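Gamma-D-glutamyl-L-lysine dipeptidyl-peptidase (Bacillus cereus ATCC 10987, PDB 3H41) probably hydrolyses gamma-D-glutamyl-L-lysine bonds in murein peptides as a cysteine peptidase, releasing L-Ala-D-Glu during the breakdown of bacterial cell-wall peptidoglycan. Local coordinates at residues K8-V13 with Q104-N108; L48-L52 with R284-S288; I128-P133 with Q166-L170; S143-R147 with T222-H227; D190-N194 with A271-G275. The contacts are given in a common frame with arbitrary orientation. Numbering follows the deposited sequence.

Interaction 1 of 5, residues K8-V13 with Q104-N108; sequences KAFIDV and QLTYN
Build 8-13 as an extended strand over Lys8-Ile11 that runs out into a loop, and lay 104-107 antiparallel to it, the end-to-end directions 136° apart. Gln104 comes first: its carbonyl O accepts from Asp12 N at 2.8 Å, and its m,t side chain passes along Val13, with CD 3.9 Å from Val13 CG2, before NE2 bonds to the carbonyls of Ser32 and Thr34. Leu105 makes a non-hydrogen-bonded pair with Ile11, CA to CA 4.8 Å. Its m,t side chain sets CD2 3.8 Å from Ile11 CD1 and CD1 4.1 Å from Ala9 CB. Thr106 and Phe10 are the hydrogen-bonded pair: Phe10 N to Thr106 O is 2.9 Å and Thr106 N to Phe10 O 2.8 Å. Their side chains share one face of the sheet, and Thr106 CG2 lies 3.5 Å from Asp12 OD1; Asp12 OD2 bonds to Asn35. Tyr107, chi1 t, brings CD2 to 4.1 Å from Phe10 CE2 and 3.5 Å from Lys8 O. Asn108 then N-caps helix 109-113, whose Phe111 meets the Phe10 ring edge-to-face. Strand 8-11 also pairs with strand 69-76, so 105-106 edges a five-stranded antiparallel sheet, consistent with the SH3-like N-terminal domain.

Interaction 2 of 5, residues L48-L52 with R284-S288; sequences LDEKL and RAERS
Ala285, Leu48 and Glu286 carry most of this surface contact. Residues 48-52 are the first turn of helix 48-56, with Leu52 N bonded to Leu48 O at 2.9 Å; facing it through Ala285, Arg284-Arg287 form a type I beta turn closed by Arg287 N to Arg284 O, also 2.9 Å. Ala285, at the second position of the turn (phi/psi -58/-27), aims its methyl at the helix. Leu48 CD1 lies 3.7 Å from Ala285 CB, Leu52 CD2 3.9 Å from it, and Lys51 CB 4.3 Å. Leu48 takes the t,p rotamer, which also carries CD2 to 3.6 Å from Glu286 CG. Glu286, in the third position of the turn (-71/-13), folds back with chi1 m and chi2 p, so that OE2 sits 4.1 Å from Leu52 CD1. Lys51 CA and Ala285 CA are 6.6 Å apart. Lys51 is extended beyond its m chi1, and one water accepts from its NZ at 2.9 Å while donating to Ala285 O at 2.8 Å. With 212 Å² buried, methyl against methyl, no direct hydrogen bond and one water bridge, the helix touches the catalytic domain only lightly, with little directional constraint.

Interaction 3 of 5, residues I128-P133 with Q166-L170; sequences ILYINP and QKAWL. With PO4 (phosphate ion), chain D.
This antiparallel strand pair belongs to the second SH3-like domain, where strand 126-131 lies beside strand 167-171. The axes of 128-131 and 167-170 approach to 4.4 Å at 141°. Tyr130 and Trp169 form the hydrogen-bonded pair: Tyr130 N to Trp169 O is 2.9 Å, Trp169 N to Tyr130 O 2.8 Å. Ile131 and Ala168 follow as a non-hydrogen-bonded pair, Ile131 CA 4.0 Å from Ala168 CA; then Asn132 N bonds to Lys167 O at 2.9 Å. On the Tyr130 face, Trp169 with chi1 p lays its five-membered ring under Tyr130 CB (3.8 Å to the centroid, CH-pi). Towards the interior, Leu129 CD2 touches Leu170 CD2 at 3.5 Å. Pro133 follows a cis peptide, and a water donates to its O and accepts from Lys167 N, both at 2.8 Å. Gln166 NE2 donates to O4 of a phosphate, probably from the crystallisation liquor, at 2.8 Å; Ser134, Lys136 and Lys138 also bond to it. Flanked by strands 139-143 and 157-161, the pair is part of the antiparallel framework of a bacterial SH3-type domain.

Interaction 4 of 5, residues S143-R147 with T222-H227; sequences SYNTR and TIYKSH
Tyr144 turns its ring edge to Thr222 of helix 218-225 and to Ser226, with CD2 3.8 Å from Thr222 CG2. The residues around it form a type II beta turn, Ser143-Thr146, joining two strands of the second SH3-like domain and here docked on a helix of the NlpC/P60 domain. Tyr144 (-34/134) and Asn145 (84/2) hold the turn's middle positions; Thr146 N bonds to Ser143 O at 3.1 Å. Asn145 and Ser226 have the nearest CA atoms, 5.5 Å apart; Asn145 CB is 3.9 Å from Thr222 CG2 and Asn145 OD1 3.3 Å from Ser226 CA. Arg147 NH2 donates to Asn145 OD1 at 3.1 Å, Lys225 CE lies over one face of the guanidinium, and Gln181 takes Arg147 NH1. A water accepts from Asn145 ND2 at 3.2 Å and donates to Thr222 OG1 at 2.8 Å; Thr222 OG1 also bonds to Gly218 O. With chi1 t in Tyr144 and chi1 p in Ser226, Tyr144 OH and Ser226 OG share a 2.6 Å hydrogen bond.

Interaction 5 of 5, residues D190-N194 with A271-G275; sequences DDLIN and AMYIG
A helix packs through apolar side chains on the central sheet of the NlpC/P60 domain here, largely buried, helix 189-197 on strand 267-275, with no hydrogen bond between the two segments. That is the helix-against-antiparallel-sheet layering of a papain-like cysteine peptidase fold. The short axes of 190-194 and 271-275 pass 9.4 Å apart at 117°, and Ile193 and Ile274 have the nearest CA atoms, 6.5 Å apart. Met272, present as selenomethionine, points at the helix with chi1 and chi2 both t and chi3 p, which puts SE 3.9 Å from Leu192 CB and CE 3.6 Å from Leu192 O. Leu192, rotamer m,t, goes on to touch Ile223 and Tyr224, so it links strand 267-275 and helix 218-225. The side chain of Met272 lies about 7 Å from that of the inferred active-site residue His281, on the neighbouring strand. Ile193, also m,t, bridges to Ile274 (chi1 p): its CD1 reaches 3.7 Å from Ile274 CA and 3.9 Å from Ile274 CB, while Ile193 CG1 is 4.1 Å from Met272 CE.

Overall arrangement
From the N terminus, strand 8-11 waits until residues 104-108 return, and interaction 1 closes a loop that holds most of the first SH3-like domain. Helix 48-56 leaves from within that loop and meets 284-288 far along the chain, so interaction 2 crosses interaction 1 and encloses interactions 3, 4 and 5. Interaction 3 closes a short loop within the second SH3-like domain. Interaction 4 starts inside that loop and ends in the catalytic domain, thus crossing interaction 3 and tying the two domains together. Interaction 5, within the catalytic domain, crosses interaction 4 and touches it, Leu192 CD1 meeting Tyr224 OH at 3.4 Å.

Interaction 1 of 5, residues K8-V13 with Q104-N108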
# COMPACT_ATOMS: atom_id res chain seq x y z
N LYS A 8 -7.94 -17.60 9.32
CA LYS A 8 -8.13 -16.19 9.06
C LYS A 8 -7.40 -15.37 10.13
O LYS A 8 -7.41 -15.70 11.31
CB LYS A 8 -9.64 -15.91 9.02
CG LYS A 8 -10.07 -14.52 8.66
CD LYS A 8 -11.59 -14.29 8.86
CE LYS A 8 -12.47 -15.24 8.02
NZ LYS A 8 -13.27 -14.56 6.96
N ALA A 9 -6.69 -14.33 9.70
CA ALA A 9 -6.09 -13.45 10.68
C ALA A 9 -6.08 -12.04 10.10
O ALA A 9 -6.37 -11.84 8.92
CB ALA A 9 -4.70 -13.92 11.08
N PHE A 10 -5.76 -11.09 10.96
CA PHE A 10 -5.74 -9.67 10.59
C PHE A 10 -4.41 -9.02 10.97
O PHE A 10 -3.88 -9.26 12.03
CB PHE A 10 -6.91 -8.97 11.28
CG PHE A 10 -8.25 -9.48 10.80
CD1 PHE A 10 -8.84 -8.96 9.65
CD2 PHE A 10 -8.85 -10.53 11.43
CE1 PHE A 10 -10.05 -9.46 9.18
CE2 PHE A 10 -10.06 -11.04 10.96
CZ PHE A 10 -10.65 -10.51 9.84
N ILE A 11 -3.94 -8.12 10.12
CA ILE A 11 -2.75 -7.32 10.43
C ILE A 11 -2.96 -6.45 11.67
O ILE A 11 -3.94 -5.71 11.74
CB ILE A 11 -2.36 -6.43 9.23
CG1 ILE A 11 -2.20 -7.29 7.98
CG2 ILE A 11 -1.11 -5.60 9.53
CD1 ILE A 11 -1.15 -8.37 8.03
N ASP A 12 -2.02 -6.52 12.62
CA ASP A 12 -2.16 -5.91 13.93
C ASP A 12 -1.15 -4.78 14.12
O ASP A 12 -0.99 -4.28 15.22
CB ASP A 12 -2.04 -6.96 15.05
CG ASP A 12 -2.51 -6.43 16.43
OD1 ASP A 12 -3.54 -5.76 16.48
OD2 ASP A 12 -1.82 -6.67 17.46
N VAL A 13 -0.49 -4.35 13.02
CA VAL A 13 0.47 -3.26 13.09
C VAL A 13 0.09 -2.27 12.00
O VAL A 13 -0.71 -2.58 11.08
CB VAL A 13 1.97 -3.76 12.95
CG1 VAL A 13 2.40 -4.48 14.23
CG2 VAL A 13 2.17 -4.65 11.71
N GLN A 104 2.74 -10.06 14.55
CA GLN A 104 2.12 -8.93 13.88
C GLN A 104 0.69 -9.20 13.39
O GLN A 104 0.12 -8.35 12.71
CB GLN A 104 3.00 -8.48 12.71
CG GLN A 104 4.28 -7.79 13.18
CD GLN A 104 5.06 -7.22 12.00
OE1 GLN A 104 4.98 -7.76 10.90
NE2 GLN A 104 5.79 -6.13 12.23
N LEU A 105 0.15 -10.36 13.76
CA LEU A 105 -1.21 -10.78 13.36
C LEU A 105 -2.07 -10.83 14.62
O LEU A 105 -1.56 -11.00 15.73
CB LEU A 105 -1.20 -12.17 12.73
CG LEU A 105 -0.57 -12.31 11.36
CD1 LEU A 105 -0.64 -13.77 10.92
CD2 LEU A 105 -1.25 -11.38 10.32
N THR A 106 -3.38 -10.67 14.45
CA THR A 106 -4.28 -10.88 15.55
C THR A 106 -5.58 -11.49 15.01
O THR A 106 -5.78 -11.66 13.79
CB THR A 106 -4.55 -9.56 16.31
OG1 THR A 106 -5.27 -9.85 17.51
CG2 THR A 106 -5.32 -8.57 15.47
N TYR A 107 -6.47 -11.84 15.94
CA TYR A 107 -7.83 -12.24 15.56
C TYR A 107 -8.76 -11.80 16.68
O TYR A 107 -8.51 -12.11 17.83
CB TYR A 107 -7.97 -13.75 15.36
CG TYR A 107 -9.36 -14.14 14.86
CD1 TYR A 107 -10.42 -14.33 15.76
CD2 TYR A 107 -9.65 -14.21 13.51
CE1 TYR A 107 -11.70 -14.66 15.32
CE2 TYR A 107 -10.92 -14.52 13.05
CZ TYR A 107 -11.94 -14.73 13.96
OH TYR A 107 -13.21 -15.03 13.50
N ASN A 108 -9.79 -11.05 16.35
CA ASN A 108 -10.83 -10.68 17.30
C ASN A 108 -12.18 -10.91 16.63
O ASN A 108 -12.41 -10.43 15.51
CB ASN A 108 -10.64 -9.23 17.73
CG ASN A 108 -11.70 -8.75 18.69
OD1 ASN A 108 -12.70 -8.20 18.25
ND2 ASN A 108 -11.47 -8.90 19.98

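Interaction 2 of 5, residues L48-L52 with R284-S288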
# COMPACT_ATOMS: atom_id res chain seq x y z
N LEU A 48 21.42 4.22 1.36
CA LEU A 48 21.00 3.78 0.02
C LEU A 48 21.32 2.30 -0.24
O LEU A 48 20.44 1.55 -0.72
CB LEU A 48 21.56 4.68 -1.09
CG LEU A 48 21.23 4.28 -2.51
CD1 LEU A 48 19.68 4.30 -2.75
CD2 LEU A 48 21.98 5.15 -3.55
N ASP A 49 22.56 1.89 0.02
CA ASP A 49 22.95 0.49 -0.22
C ASP A 49 22.04 -0.45 0.58
O ASP A 49 21.67 -1.51 0.09
CB ASP A 49 24.41 0.22 0.21
CG ASP A 49 25.44 0.76 -0.78
OD1 ASP A 49 25.15 0.86 -1.99
OD2 ASP A 49 26.55 1.10 -0.32
N GLU A 50 21.71 -0.05 1.81
CA GLU A 50 20.86 -0.92 2.67
C GLU A 50 19.42 -1.05 2.12
O GLU A 50 18.81 -2.13 2.19
CB GLU A 50 20.88 -0.47 4.10
CG GLU A 50 22.17 -0.85 4.80
CD GLU A 50 22.39 -0.10 6.06
OE1 GLU A 50 22.20 1.15 6.05
OE2 GLU A 50 22.77 -0.74 7.07
N LYS A 51 18.92 0.03 1.52
CA LYS A 51 17.62 -0.00 0.86
C LYS A 51 17.67 -0.87 -0.39
O LYS A 51 16.74 -1.68 -0.65
CB LYS A 51 17.17 1.42 0.52
CG LYS A 51 16.75 2.24 1.71
CD LYS A 51 16.27 3.63 1.30
CE LYS A 51 15.77 4.42 2.54
NZ LYS A 51 15.60 5.88 2.17
N LEU A 52 18.73 -0.72 -1.17
CA LEU A 52 18.85 -1.48 -2.45
C LEU A 52 18.97 -2.97 -2.25
O LEU A 52 18.48 -3.74 -3.07
CB LEU A 52 20.03 -0.97 -3.29
CG LEU A 52 19.85 0.44 -3.87
CD1 LEU A 52 21.16 0.97 -4.48
CD2 LEU A 52 18.70 0.46 -4.93
N ARG A 284 12.43 5.08 -7.56
CA ARG A 284 13.57 4.23 -7.21
C ARG A 284 14.12 4.68 -5.86
O ARG A 284 13.82 5.79 -5.40
CB ARG A 284 14.67 4.34 -8.29
CG ARG A 284 15.23 5.77 -8.48
CD ARG A 284 16.42 5.86 -9.45
NE ARG A 284 16.16 5.11 -10.67
CZ ARG A 284 17.07 4.39 -11.35
NH1 ARG A 284 18.34 4.30 -10.93
NH2 ARG A 284 16.69 3.75 -12.44
N ALA A 285 14.92 3.84 -5.22
CA ALA A 285 15.40 4.11 -3.87
C ALA A 285 16.17 5.43 -3.70
O ALA A 285 16.20 5.99 -2.63
CB ALA A 285 16.23 2.96 -3.34
N GLU A 286 16.80 5.88 -4.78
CA GLU A 286 17.59 7.10 -4.72
C GLU A 286 16.67 8.31 -4.57
O GLU A 286 17.14 9.40 -4.29
CB GLU A 286 18.45 7.26 -5.98
CG GLU A 286 19.63 6.31 -6.09
CD GLU A 286 19.29 4.93 -6.65
OE1 GLU A 286 18.10 4.58 -6.85
OE2 GLU A 286 20.24 4.17 -6.85
N ARG A 287 15.37 8.13 -4.79
CA ARG A 287 14.47 9.25 -4.92
C ARG A 287 13.17 9.10 -4.11
O ARG A 287 13.08 8.23 -3.22
CB ARG A 287 14.23 9.50 -6.41
CG ARG A 287 15.58 9.81 -7.16
CD ARG A 287 15.49 10.96 -8.13
NE ARG A 287 14.60 10.67 -9.24
CZ ARG A 287 14.89 9.92 -10.30
NH1 ARG A 287 16.09 9.33 -10.42
NH2 ARG A 287 13.98 9.75 -11.26
N SER A 288 12.24 10.02 -4.36
CA SER A 288 10.99 10.10 -3.64
C SER A 288 9.87 10.27 -4.64
O SER A 288 10.12 10.53 -5.82
CB SER A 288 10.98 11.31 -2.72
OG SER A 288 12.03 11.21 -1.79
O HOH W 1 14.46 6.05 -0.50

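Interaction 3 of 5, residues I128-P133 with Q166-L170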
# COMPACT_ATOMS: atom_id res chain seq x y z
N ILE A 128 -2.70 10.05 13.12
CA ILE A 128 -2.66 9.45 14.47
C ILE A 128 -4.06 8.97 14.93
O ILE A 128 -5.03 9.71 14.90
CB ILE A 128 -2.02 10.40 15.52
CG1 ILE A 128 -0.67 10.94 15.02
CG2 ILE A 128 -1.85 9.69 16.99
CD1 ILE A 128 0.36 9.86 14.68
N LEU A 129 -4.12 7.69 15.32
CA LEU A 129 -5.27 7.10 16.02
C LEU A 129 -4.98 7.11 17.50
O LEU A 129 -3.86 6.74 17.90
CB LEU A 129 -5.47 5.64 15.59
CG LEU A 129 -6.17 5.35 14.30
CD1 LEU A 129 -6.22 3.86 14.10
CD2 LEU A 129 -7.55 5.92 14.37
N TYR A 130 -5.97 7.49 18.31
CA TYR A 130 -5.86 7.53 19.78
C TYR A 130 -6.70 6.42 20.36
O TYR A 130 -7.90 6.39 20.13
CB TYR A 130 -6.33 8.88 20.36
CG TYR A 130 -5.58 10.02 19.69
CD1 TYR A 130 -4.28 10.35 20.09
CD2 TYR A 130 -6.13 10.71 18.63
CE1 TYR A 130 -3.58 11.36 19.46
CE2 TYR A 130 -5.40 11.71 17.96
CZ TYR A 130 -4.12 12.02 18.40
OH TYR A 130 -3.37 12.99 17.80
N ILE A 131 -6.07 5.51 21.10
CA ILE A 131 -6.78 4.36 21.66
C ILE A 131 -7.47 4.89 22.92
O ILE A 131 -6.84 5.52 23.77
CB ILE A 131 -5.85 3.18 21.97
CG1 ILE A 131 -5.02 2.81 20.71
CG2 ILE A 131 -6.66 1.93 22.45
CD1 ILE A 131 -4.25 1.45 20.83
N ASN A 132 -8.79 4.67 22.97
CA ASN A 132 -9.63 5.17 24.04
C ASN A 132 -10.86 4.27 24.19
O ASN A 132 -11.74 4.25 23.32
CB ASN A 132 -10.04 6.62 23.79
CG ASN A 132 -10.59 7.27 25.02
OD1 ASN A 132 -11.32 6.64 25.79
ND2 ASN A 132 -10.20 8.53 25.26
N PRO A 133 -10.95 3.55 25.31
CA PRO A 133 -10.05 3.51 26.47
C PRO A 133 -8.76 2.74 26.23
O PRO A 133 -8.75 1.76 25.50
CB PRO A 133 -10.89 2.79 27.55
CG PRO A 133 -11.84 1.94 26.75
CD PRO A 133 -12.18 2.75 25.54
N GLN A 166 -9.70 -3.36 20.52
CA GLN A 166 -9.73 -2.05 21.20
C GLN A 166 -10.45 -1.03 20.34
O GLN A 166 -10.66 -1.21 19.13
CB GLN A 166 -8.31 -1.56 21.53
CG GLN A 166 -7.60 -2.39 22.58
CD GLN A 166 -6.23 -1.82 22.92
OE1 GLN A 166 -5.33 -1.77 22.05
NE2 GLN A 166 -6.06 -1.38 24.19
N LYS A 167 -10.86 0.05 20.99
CA LYS A 167 -11.53 1.18 20.35
C LYS A 167 -10.57 2.37 20.34
O LYS A 167 -9.73 2.52 21.25
CB LYS A 167 -12.80 1.51 21.12
CG LYS A 167 -13.82 0.36 21.16
CD LYS A 167 -15.12 0.80 21.83
CE LYS A 167 -16.21 -0.29 21.79
NZ LYS A 167 -15.74 -1.57 22.34
N ALA A 168 -10.71 3.18 19.30
CA ALA A 168 -9.82 4.29 19.00
C ALA A 168 -10.57 5.37 18.29
O ALA A 168 -11.67 5.16 17.73
CB ALA A 168 -8.66 3.82 18.11
N TRP A 169 -9.94 6.53 18.19
CA TRP A 169 -10.54 7.62 17.46
C TRP A 169 -9.52 8.44 16.68
O TRP A 169 -8.33 8.41 17.00
CB TRP A 169 -11.31 8.50 18.42
CG TRP A 169 -10.50 9.35 19.37
CD1 TRP A 169 -10.09 9.03 20.63
CD2 TRP A 169 -10.10 10.70 19.13
NE1 TRP A 169 -9.41 10.10 21.18
CE2 TRP A 169 -9.40 11.13 20.27
CE3 TRP A 169 -10.21 11.56 18.02
CZ2 TRP A 169 -8.84 12.43 20.37
CZ3 TRP A 169 -9.64 12.85 18.11
CH2 TRP A 169 -8.98 13.28 19.29
N LEU A 170 -9.99 9.10 15.62
CA LEU A 170 -9.17 10.00 14.82
C LEU A 170 -9.95 11.26 14.48
O LEU A 170 -11.18 11.25 14.46
CB LEU A 170 -8.66 9.36 13.53
CG LEU A 170 -9.67 8.89 12.51
CD1 LEU A 170 -8.97 8.79 11.13
CD2 LEU A 170 -10.29 7.56 12.93
P PO4 D . -3.45 -0.87 26.38
O1 PO4 D . -4.58 -1.62 27.04
O2 PO4 D . -2.65 -0.12 27.47
O3 PO4 D . -2.56 -1.89 25.71
O4 PO4 D . -3.99 0.11 25.38
O HOH W 2 -10.24 0.25 23.71

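Interaction 4 of 5, residues S143-R147 with T222-H227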
# COMPACT_ATOMS: atom_id res chain seq x y z
N SER A 143 -1.39 4.45 8.24
CA SER A 143 -1.26 4.86 6.85
C SER A 143 -2.56 5.24 6.14
O SER A 143 -3.60 4.66 6.37
CB SER A 143 -0.66 3.67 6.07
OG SER A 143 -0.66 3.90 4.67
N TYR A 144 -2.46 6.20 5.23
CA TYR A 144 -3.38 6.36 4.13
C TYR A 144 -3.84 4.98 3.70
O TYR A 144 -3.05 4.03 3.58
CB TYR A 144 -2.68 7.06 2.94
CG TYR A 144 -3.62 7.32 1.81
CD1 TYR A 144 -4.54 8.36 1.89
CD2 TYR A 144 -3.66 6.49 0.69
CE1 TYR A 144 -5.44 8.60 0.86
CE2 TYR A 144 -4.59 6.72 -0.35
CZ TYR A 144 -5.49 7.78 -0.24
OH TYR A 144 -6.45 8.06 -1.21
N ASN A 145 -5.14 4.85 3.50
CA ASN A 145 -5.77 3.65 2.92
C ASN A 145 -6.04 2.55 3.94
O ASN A 145 -6.51 1.48 3.56
CB ASN A 145 -4.96 3.07 1.75
CG ASN A 145 -5.77 2.09 0.91
OD1 ASN A 145 -6.96 2.33 0.61
ND2 ASN A 145 -5.14 0.96 0.56
N THR A 146 -5.74 2.80 5.20
CA THR A 146 -6.17 1.95 6.33
C THR A 146 -7.70 2.05 6.45
O THR A 146 -8.24 3.16 6.33
CB THR A 146 -5.49 2.40 7.63
OG1 THR A 146 -4.03 2.31 7.49
CG2 THR A 146 -5.99 1.59 8.86
N ARG A 147 -8.38 0.92 6.62
CA ARG A 147 -9.82 0.88 6.79
C ARG A 147 -10.14 0.21 8.11
O ARG A 147 -9.70 -0.90 8.35
CB ARG A 147 -10.52 0.11 5.68
CG ARG A 147 -10.27 0.63 4.28
CD ARG A 147 -9.23 -0.23 3.53
NE ARG A 147 -8.99 0.31 2.20
CZ ARG A 147 -9.83 0.20 1.17
NH1 ARG A 147 -10.96 -0.49 1.27
NH2 ARG A 147 -9.54 0.77 0.02
N THR A 222 -2.14 1.47 -4.46
CA THR A 222 -2.76 2.17 -3.30
C THR A 222 -3.67 3.33 -3.69
O THR A 222 -4.74 3.49 -3.13
CB THR A 222 -1.67 2.64 -2.29
OG1 THR A 222 -0.99 1.48 -1.78
CG2 THR A 222 -2.29 3.46 -1.12
N ILE A 223 -3.26 4.11 -4.68
CA ILE A 223 -4.04 5.26 -5.16
C ILE A 223 -5.36 4.75 -5.72
O ILE A 223 -6.44 5.25 -5.34
CB ILE A 223 -3.30 6.01 -6.28
CG1 ILE A 223 -2.16 6.85 -5.69
CG2 ILE A 223 -4.26 6.92 -7.05
CD1 ILE A 223 -1.27 7.43 -6.75
N TYR A 224 -5.29 3.73 -6.57
CA TYR A 224 -6.54 3.18 -7.14
C TYR A 224 -7.42 2.50 -6.10
O TYR A 224 -8.62 2.72 -6.09
CB TYR A 224 -6.25 2.27 -8.33
CG TYR A 224 -6.16 3.05 -9.61
CD1 TYR A 224 -7.32 3.28 -10.40
CD2 TYR A 224 -4.96 3.58 -10.07
CE1 TYR A 224 -7.27 3.99 -11.55
CE2 TYR A 224 -4.92 4.31 -11.26
CZ TYR A 224 -6.09 4.49 -11.99
OH TYR A 224 -6.11 5.21 -13.15
N LYS A 225 -6.81 1.72 -5.21
CA LYS A 225 -7.56 0.93 -4.24
C LYS A 225 -8.33 1.83 -3.28
O LYS A 225 -9.50 1.54 -2.94
CB LYS A 225 -6.63 0.02 -3.45
CG LYS A 225 -7.42 -0.87 -2.51
CD LYS A 225 -6.92 -2.27 -2.40
CE LYS A 225 -7.68 -3.05 -1.31
NZ LYS A 225 -6.81 -4.05 -0.59
N SER A 226 -7.70 2.93 -2.89
CA SER A 226 -8.31 3.92 -1.98
C SER A 226 -9.50 4.65 -2.59
O SER A 226 -10.27 5.30 -1.86
CB SER A 226 -7.26 4.92 -1.50
OG SER A 226 -6.84 5.84 -2.52
N HIS A 227 -9.62 4.58 -3.91
CA HIS A 227 -10.73 5.17 -4.66
C HIS A 227 -11.66 4.08 -5.24
O HIS A 227 -12.41 4.33 -6.21
CB HIS A 227 -10.19 6.07 -5.77
CG HIS A 227 -9.59 7.34 -5.26
ND1 HIS A 227 -10.37 8.41 -4.85
CD2 HIS A 227 -8.31 7.70 -5.02
CE1 HIS A 227 -9.58 9.39 -4.43
NE2 HIS A 227 -8.33 8.98 -4.51
O HOH W 3 -1.92 0.56 0.71

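Interaction 5 of 5, residues D190-N194 with A271-G275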
# COMPACT_ATOMS: atom_id res chain seq x y z
N ASP A 190 -8.59 13.57 -11.84
CA ASP A 190 -7.99 14.57 -10.94
C ASP A 190 -7.93 14.13 -9.46
O ASP A 190 -6.97 14.50 -8.75
CB ASP A 190 -8.69 15.92 -11.02
CG ASP A 190 -8.31 16.72 -12.27
OD1 ASP A 190 -7.31 16.39 -12.97
OD2 ASP A 190 -9.05 17.71 -12.53
N ASP A 191 -8.93 13.39 -9.01
CA ASP A 191 -8.94 12.85 -7.63
C ASP A 191 -7.71 11.94 -7.39
O ASP A 191 -7.07 12.01 -6.34
CB ASP A 191 -10.18 12.02 -7.35
CG ASP A 191 -11.51 12.77 -7.61
OD1 ASP A 191 -11.51 14.00 -7.71
OD2 ASP A 191 -12.55 12.09 -7.71
N LEU A 192 -7.43 11.07 -8.35
CA LEU A 192 -6.27 10.18 -8.31
C LEU A 192 -4.96 10.97 -8.28
O LEU A 192 -4.07 10.67 -7.50
CB LEU A 192 -6.25 9.24 -9.51
CG LEU A 192 -7.45 8.31 -9.78
CD1 LEU A 192 -7.24 7.60 -11.07
CD2 LEU A 192 -7.70 7.30 -8.66
N ILE A 193 -4.90 12.02 -9.09
CA ILE A 193 -3.72 12.82 -9.21
C ILE A 193 -3.49 13.56 -7.90
O ILE A 193 -2.37 13.57 -7.37
CB ILE A 193 -3.81 13.78 -10.45
CG1 ILE A 193 -3.83 12.92 -11.73
CG2 ILE A 193 -2.66 14.80 -10.42
CD1 ILE A 193 -4.08 13.67 -13.03
N ASN A 194 -4.57 14.11 -7.36
CA ASN A 194 -4.50 14.87 -6.16
C ASN A 194 -4.07 13.97 -5.02
O ASN A 194 -3.26 14.38 -4.15
CB ASN A 194 -5.84 15.59 -5.89
CG ASN A 194 -5.95 16.86 -6.72
OD1 ASN A 194 -4.93 17.51 -6.99
ND2 ASN A 194 -7.15 17.18 -7.18
N ALA A 271 4.13 4.28 -13.82
CA ALA A 271 3.87 5.66 -13.42
C ALA A 271 2.43 6.03 -13.82
O ALA A 271 1.79 5.31 -14.56
CB ALA A 271 4.90 6.59 -14.08
N MSE A 272 1.88 7.10 -13.27
CA MSE A 272 0.55 7.55 -13.70
C MSE A 272 0.67 8.85 -14.45
O MSE A 272 1.29 9.80 -13.96
CB MSE A 272 -0.37 7.79 -12.46
CG MSE A 272 -1.78 8.11 -12.84
SE MSE A 272 -2.99 8.14 -11.31
CE MSE A 272 -2.11 9.49 -10.34
N TYR A 273 0.05 8.89 -15.62
CA TYR A 273 -0.00 10.08 -16.46
C TYR A 273 -0.83 11.15 -15.78
O TYR A 273 -1.93 10.86 -15.28
CB TYR A 273 -0.59 9.74 -17.84
CG TYR A 273 -0.40 10.86 -18.84
CD1 TYR A 273 0.87 11.37 -19.11
CD2 TYR A 273 -1.48 11.42 -19.52
CE1 TYR A 273 1.05 12.39 -20.02
CE2 TYR A 273 -1.31 12.46 -20.42
CZ TYR A 273 -0.05 12.93 -20.68
OH TYR A 273 0.13 13.97 -21.57
N ILE A 274 -0.33 12.37 -15.75
CA ILE A 274 -1.06 13.48 -15.08
C ILE A 274 -1.40 14.61 -16.05
O ILE A 274 -1.86 15.69 -15.64
CB ILE A 274 -0.31 14.01 -13.80
CG1 ILE A 274 0.93 14.85 -14.13
CG2 ILE A 274 0.07 12.83 -12.88
CD1 ILE A 274 1.51 15.68 -12.93
N GLY A 275 -1.24 14.33 -17.35
CA GLY A 275 -1.50 15.32 -18.41
C GLY A 275 -0.35 16.28 -18.68
O GLY A 275 0.63 16.34 -17.92